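PDB 4WD2: aromatic-amino-acid transaminase TyrB from Burkholderia cenocepacia K56-2Valvano, which probably catalyses the pyridoxal-phosphate-dependent transfer of amino groups between aromatic amino acids and 2-oxo acids. Local coordinates for residues D198-I206 against F234-V244. Numbering follows the deposited sequence.
Sequences DEGQWEKLI and FAVRELARRGV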
ATOM      1  N   ASP A 198      30.154  10.717   9.651  1.00  7.92           N
ATOM      2  CA  ASP A 198      30.393  10.420  11.063  1.00  8.66           C
ATOM      3  C   ASP A 198      29.585  11.403  11.916  1.00  8.51           C
ATOM      4  O   ASP A 198      28.988  12.339  11.393  1.00  6.43           O
ATOM      5  CB  ASP A 198      31.893  10.461  11.418  1.00 10.68           C
ATOM      6  CG  ASP A 198      32.540  11.820  11.173  1.00 12.21           C
ATOM      7  OD1 ASP A 198      32.014  12.850  11.642  1.00 12.61           O
ATOM      8  OD2 ASP A 198      33.604  11.852  10.519  1.00 12.65           O
ATOM      9  N   GLU A 199      29.552  11.174  13.223  1.00  7.19           N
ATOM     10  CA  GLU A 199      28.700  11.955  14.120  1.00  7.11           C
ATOM     11  C   GLU A 199      29.105  13.414  14.235  1.00  7.30           C
ATOM     12  O   GLU A 199      28.279  14.257  14.572  1.00  7.87           O
ATOM     13  CB  GLU A 199      28.680  11.313  15.502  1.00  8.28           C
ATOM     14  CG  GLU A 199      27.995   9.957  15.473  1.00 11.04           C
ATOM     15  CD  GLU A 199      27.839   9.337  16.841  1.00 12.64           C
ATOM     16  OE1 GLU A 199      28.366   9.904  17.822  1.00 13.78           O
ATOM     17  OE2 GLU A 199      27.178   8.283  16.925  1.00 12.42           O
ATOM     18  N   GLY A 200      30.370  13.709  13.951  1.00  7.97           N
ATOM     19  CA  GLY A 200      30.837  15.083  13.903  1.00  9.16           C
ATOM     20  C   GLY A 200      30.322  15.795  12.662  1.00 10.21           C
ATOM     21  O   GLY A 200      29.848  16.930  12.741  1.00 10.60           O
ATOM     22  N   GLN A 201      30.403  15.118  11.518  1.00  9.76           N
ATOM     23  CA  GLN A 201      29.874  15.653  10.266  1.00  9.19           C
ATOM     24  C   GLN A 201      28.360  15.840  10.371  1.00  9.85           C
ATOM     25  O   GLN A 201      27.807  16.828   9.877  1.00  9.74           O
ATOM     26  CB  GLN A 201      30.243  14.733   9.097  1.00  8.72           C
ATOM     27  CG  GLN A 201      31.761  14.597   8.893  1.00  9.29           C
ATOM     28  CD  GLN A 201      32.131  13.588   7.825  1.00  8.13           C
ATOM     29  OE1 GLN A 201      31.529  12.524   7.735  1.00  6.86           O
ATOM     30  NE2 GLN A 201      33.127  13.923   7.002  1.00  7.85           N
ATOM     31  N   TRP A 202      27.696  14.906  11.046  1.00 10.46           N
ATOM     32  CA  TRP A 202      26.259  15.025  11.285  1.00 10.60           C
ATOM     33  C   TRP A 202      25.912  16.292  12.058  1.00  8.74           C
ATOM     34  O   TRP A 202      25.007  17.016  11.670  1.00  8.18           O
ATOM     35  CB  TRP A 202      25.720  13.804  12.034  1.00  9.45           C
ATOM     36  CG  TRP A 202      25.231  12.717  11.118  1.00  8.41           C
ATOM     37  CD1 TRP A 202      25.702  11.443  11.041  1.00  8.30           C
ATOM     38  CD2 TRP A 202      24.188  12.821  10.136  1.00  7.78           C
ATOM     39  NE1 TRP A 202      25.009  10.738  10.084  1.00  8.63           N
ATOM     40  CE2 TRP A 202      24.077  11.564   9.512  1.00  8.98           C
ATOM     41  CE3 TRP A 202      23.332  13.853   9.734  1.00  8.58           C
ATOM     42  CZ2 TRP A 202      23.146  11.308   8.502  1.00  9.98           C
ATOM     43  CZ3 TRP A 202      22.408  13.601   8.725  1.00  9.60           C
ATOM     44  CH2 TRP A 202      22.324  12.337   8.122  1.00  9.79           C
ATOM     45  N   GLU A 203      26.627  16.561  13.146  1.00  9.02           N
ATOM     46  CA  GLU A 203      26.355  17.769  13.925  1.00  8.83           C
ATOM     47  C   GLU A 203      26.514  19.022  13.075  1.00  8.40           C
ATOM     48  O   GLU A 203      25.683  19.935  13.162  1.00  8.25           O
ATOM     49  CB  GLU A 203      27.258  17.863  15.161  1.00  8.42           C
ATOM     50  CG  GLU A 203      26.554  18.501  16.352  1.00  9.39           C
ATOM     51  CD  GLU A 203      25.317  17.717  16.777  1.00 10.01           C
ATOM     52  OE1 GLU A 203      25.362  16.464  16.735  1.00  9.79           O
ATOM     53  OE2 GLU A 203      24.304  18.346  17.152  1.00 10.18           O
ATOM     54  N   LYS A 204      27.572  19.068  12.260  1.00  8.16           N
ATOM     55  CA  LYS A 204      27.820  20.225  11.389  1.00  8.96           C
ATOM     56  C   LYS A 204      26.746  20.381  10.322  1.00  9.55           C
ATOM     57  O   LYS A 204      26.360  21.501   9.974  1.00 10.30           O
ATOM     58  CB  LYS A 204      29.187  20.121  10.717  1.00  9.23           C
ATOM     59  CG  LYS A 204      30.355  20.172  11.679  1.00 11.07           C
ATOM     60  CD  LYS A 204      31.667  19.975  10.928  1.00 14.76           C
ATOM     61  CE  LYS A 204      32.789  19.598  11.875  1.00 17.02           C
ATOM     62  NZ  LYS A 204      34.080  19.425  11.146  1.00 18.19           N
ATOM     63  N   LEU A 205      26.269  19.260   9.796  1.00  8.44           N
ATOM     64  CA  LEU A 205      25.189  19.290   8.826  1.00  9.41           C
ATOM     65  C   LEU A 205      23.898  19.799   9.463  1.00  9.71           C
ATOM     66  O   LEU A 205      23.172  20.573   8.852  1.00  8.74           O
ATOM     67  CB  LEU A 205      24.963  17.907   8.219  1.00  9.28           C
ATOM     68  CG  LEU A 205      23.886  17.859   7.133  1.00 10.46           C
ATOM     69  CD1 LEU A 205      24.229  18.810   5.997  1.00 10.78           C
ATOM     70  CD2 LEU A 205      23.706  16.439   6.608  1.00  9.44           C
ATOM     71  N   ILE A 206      23.620  19.373  10.693  1.00 10.40           N
ATOM     72  CA  ILE A 206      22.390  19.782  11.366  1.00  9.20           C
ATOM     73  C   ILE A 206      22.432  21.275  11.699  1.00  9.39           C
ATOM     74  O   ILE A 206      21.407  21.955  11.614  1.00  9.62           O
ATOM     75  CB  ILE A 206      22.127  18.945  12.652  1.00 11.34           C
ATOM     76  CG1 ILE A 206      21.875  17.475  12.283  1.00  9.96           C
ATOM     77  CG2 ILE A 206      20.918  19.490  13.415  1.00  7.30           C
ATOM     78  CD1 ILE A 206      21.925  16.507  13.460  1.00  9.50           C
ATOM     79  N   PHE A 234      21.368   7.791  15.188  1.00 10.21           N
ATOM     80  CA  PHE A 234      21.911   9.026  15.776  1.00  9.32           C
ATOM     81  C   PHE A 234      21.417  10.287  15.076  1.00  9.97           C
ATOM     82  O   PHE A 234      21.046  11.255  15.738  1.00  9.47           O
ATOM     83  CB  PHE A 234      23.451   9.043  15.775  1.00  8.79           C
ATOM     84  CG  PHE A 234      24.036  10.384  16.190  1.00  8.40           C
ATOM     85  CD1 PHE A 234      24.190  10.702  17.530  1.00  7.92           C
ATOM     86  CD2 PHE A 234      24.389  11.336  15.238  1.00  6.71           C
ATOM     87  CE1 PHE A 234      24.703  11.934  17.919  1.00  8.71           C
ATOM     88  CE2 PHE A 234      24.894  12.566  15.615  1.00  7.32           C
ATOM     89  CZ  PHE A 234      25.049  12.871  16.956  1.00  7.19           C
ATOM     90  N   ALA A 235      21.428  10.280  13.746  1.00 10.97           N
ATOM     91  CA  ALA A 235      21.037  11.457  12.974  1.00 10.99           C
ATOM     92  C   ALA A 235      19.595  11.856  13.275  1.00  9.66           C
ATOM     93  O   ALA A 235      19.289  13.033  13.461  1.00  9.49           O
ATOM     94  CB  ALA A 235      21.213  11.202  11.488  1.00 10.79           C
ATOM     95  N   VAL A 236      18.715  10.860  13.327  1.00  8.51           N
ATOM     96  CA  VAL A 236      17.309  11.081  13.617  1.00  8.96           C
ATOM     97  C   VAL A 236      17.123  11.611  15.037  1.00  9.50           C
ATOM     98  O   VAL A 236      16.408  12.589  15.257  1.00  9.47           O
ATOM     99  CB  VAL A 236      16.496   9.775  13.431  1.00 12.25           C
ATOM    100  CG1 VAL A 236      15.096   9.940  13.954  1.00 12.62           C
ATOM    101  CG2 VAL A 236      16.468   9.374  11.956  1.00 12.65           C
ATOM    102  N   ARG A 237      17.779  10.963  15.995  1.00  6.15           N
ATOM    103  CA  ARG A 237      17.620  11.312  17.401  1.00  6.79           C
ATOM    104  C   ARG A 237      18.222  12.685  17.707  1.00  7.62           C
ATOM    105  O   ARG A 237      17.660  13.446  18.496  1.00  6.73           O
ATOM    106  CB  ARG A 237      18.243  10.226  18.289  1.00  6.32           C
ATOM    107  CG  ARG A 237      17.582   8.869  18.113  1.00  6.21           C
ATOM    108  CD  ARG A 237      18.121   7.787  19.069  1.00  9.71           C
ATOM    109  NE  ARG A 237      17.503   6.496  18.766  1.00  8.81           N
ATOM    110  CZ  ARG A 237      17.753   5.356  19.407  1.00  7.13           C
ATOM    111  NH1 ARG A 237      18.611   5.321  20.408  1.00  8.90           N
ATOM    112  NH2 ARG A 237      17.138   4.246  19.039  1.00  6.64           N
ATOM    113  N   GLU A 238      19.351  13.010  17.078  1.00  8.28           N
ATOM    114  CA  GLU A 238      19.983  14.312  17.301  1.00  8.49           C
ATOM    115  C   GLU A 238      19.194  15.455  16.640  1.00  8.84           C
ATOM    116  O   GLU A 238      19.061  16.532  17.221  1.00  9.12           O
ATOM    117  CB  GLU A 238      21.435  14.297  16.805  1.00  9.96           C
ATOM    118  CG  GLU A 238      22.223  15.571  17.097  1.00  9.35           C
ATOM    119  CD  GLU A 238      22.453  15.817  18.588  1.00 11.27           C
ATOM    120  OE1 GLU A 238      22.113  14.947  19.414  1.00 11.01           O
ATOM    121  OE2 GLU A 238      22.982  16.893  18.940  1.00 11.80           O
ATOM    122  N   LEU A 239      18.658  15.221  15.442  1.00  9.54           N
ATOM    123  CA  LEU A 239      17.762  16.198  14.812  1.00  8.92           C
ATOM    124  C   LEU A 239      16.561  16.500  15.709  1.00  9.21           C
ATOM    125  O   LEU A 239      16.203  17.664  15.929  1.00  8.51           O
ATOM    126  CB  LEU A 239      17.278  15.692  13.447  1.00  9.35           C
ATOM    127  CG  LEU A 239      18.164  15.935  12.220  1.00  9.35           C
ATOM    128  CD1 LEU A 239      17.804  14.983  11.091  1.00  7.75           C
ATOM    129  CD2 LEU A 239      18.051  17.382  11.739  1.00 10.43           C
ATOM    130  N   ALA A 240      15.956  15.443  16.244  1.00  8.60           N
ATOM    131  CA  ALA A 240      14.786  15.581  17.101  1.00  9.68           C
ATOM    132  C   ALA A 240      15.105  16.214  18.464  1.00 10.65           C
ATOM    133  O   ALA A 240      14.310  17.003  18.981  1.00 11.52           O
ATOM    134  CB  ALA A 240      14.117  14.222  17.293  1.00  9.57           C
ATOM    135  N   ARG A 241      16.254  15.885  19.051  1.00  9.50           N
ATOM    136  CA  ARG A 241      16.645  16.520  20.310  1.00  9.33           C
ATOM    137  C   ARG A 241      16.823  18.031  20.140  1.00 10.52           C
ATOM    138  O   ARG A 241      16.601  18.808  21.074  1.00 10.63           O
ATOM    139  CB  ARG A 241      17.940  15.908  20.856  1.00  8.89           C
ATOM    140  CG  ARG A 241      17.748  14.633  21.689  1.00  9.18           C
ATOM    141  CD  ARG A 241      19.054  14.214  22.367  1.00  7.94           C
ATOM    142  NE  ARG A 241      20.098  13.854  21.405  1.00  8.55           N
ATOM    143  CZ  ARG A 241      20.322  12.615  20.963  1.00  8.48           C
ATOM    144  NH1 ARG A 241      19.571  11.606  21.387  1.00  8.28           N
ATOM    145  NH2 ARG A 241      21.298  12.383  20.090  1.00  6.91           N
ATOM    146  N   ARG A 242      17.220  18.441  18.942  1.00 10.12           N
ATOM    147  CA  ARG A 242      17.517  19.842  18.687  1.00 10.88           C
ATOM    148  C   ARG A 242      16.299  20.580  18.138  1.00 11.39           C
ATOM    149  O   ARG A 242      16.375  21.761  17.801  1.00 12.10           O
ATOM    150  CB  ARG A 242      18.708  19.961  17.729  1.00 10.12           C
ATOM    151  CG  ARG A 242      20.033  19.540  18.374  1.00  9.87           C
ATOM    152  CD  ARG A 242      21.213  19.678  17.418  1.00  8.94           C
ATOM    153  NE  ARG A 242      21.346  21.043  16.914  1.00 10.68           N
ATOM    154  CZ  ARG A 242      22.348  21.470  16.150  1.00 11.35           C
ATOM    155  NH1 ARG A 242      23.314  20.633  15.793  1.00  7.72           N
ATOM    156  NH2 ARG A 242      22.378  22.735  15.740  1.00 11.23           N
ATOM    157  N   GLY A 243      15.180  19.870  18.048  1.00 10.18           N
ATOM    158  CA  GLY A 243      13.910  20.467  17.670  1.00 11.35           C
ATOM    159  C   GLY A 243      13.736  20.778  16.194  1.00 14.06           C
ATOM    160  O   GLY A 243      12.900  21.599  15.821  1.00 17.49           O
ATOM    161  N   VAL A 244      14.516  20.125  15.344  1.00 13.15           N
ATOM    162  CA  VAL A 244      14.460  20.391  13.909  1.00 12.52           C
ATOM    163  C   VAL A 244      13.284  19.651  13.267  1.00 12.41           C
ATOM    164  O   VAL A 244      13.102  18.457  13.510  1.00 13.30           O
ATOM    165  CB  VAL A 244      15.788  19.985  13.222  1.00 10.41           C
ATOM    166  CG1 VAL A 244      15.721  20.217  11.716  1.00 10.26           C
ATOM    167  CG2 VAL A 244      16.954  20.766  13.830  1.00 10.72           C
TER
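Trp-202 lays one face of its indole over Ala-235, whose CB stands 3.4 Å from the centroid of the six-membered ring, a CH-pi contact almost straight down the ring normal. The small alanine suits this place because it lets helix 234-241 come in close, the Trp-202 and Ala-235 CA atoms being 6.5 Å apart. Next to it, Phe-234 points its CG anti to the backbone N (chi1 172°), which carries the ring across to 199-206. Its flat ring offers two faces: Glu-199 CG rests over one face of the Phe-234 ring, 4.0 Å from its centroid, with the Glu-199 carboxylate stacked 13° from the ring plane, and Glu-238 CB lies over the opposite face. Trp-202 CB meets the ring edge. One turn on, Ile-206 branches at CB, sending CG1 and CD1 toward Leu-239 and Glu-238 and CG2 onto a face of the Arg-242 guanidinium. Arg-242 is long enough to reach the acids of helix 199-211: NH1 donates to Glu-203 OE2 (2.8 Å) from above the carboxylate plane, and Asp-207 and Glu-210 share its charge. Glu-203 OE2 also lies 2.7 Å from Glu-238 OE2, close enough that one acid is probably protonated. Arg-241 grips Glu-238 OE1 side-on through NE and NH2. Leu-239 and Val-244 extend the apolar layer to Pro-216. Two helices, crossing at -37°, thus pack side by side over the mainly parallel sheet of the large domain, as in fold-type I aminotransferases.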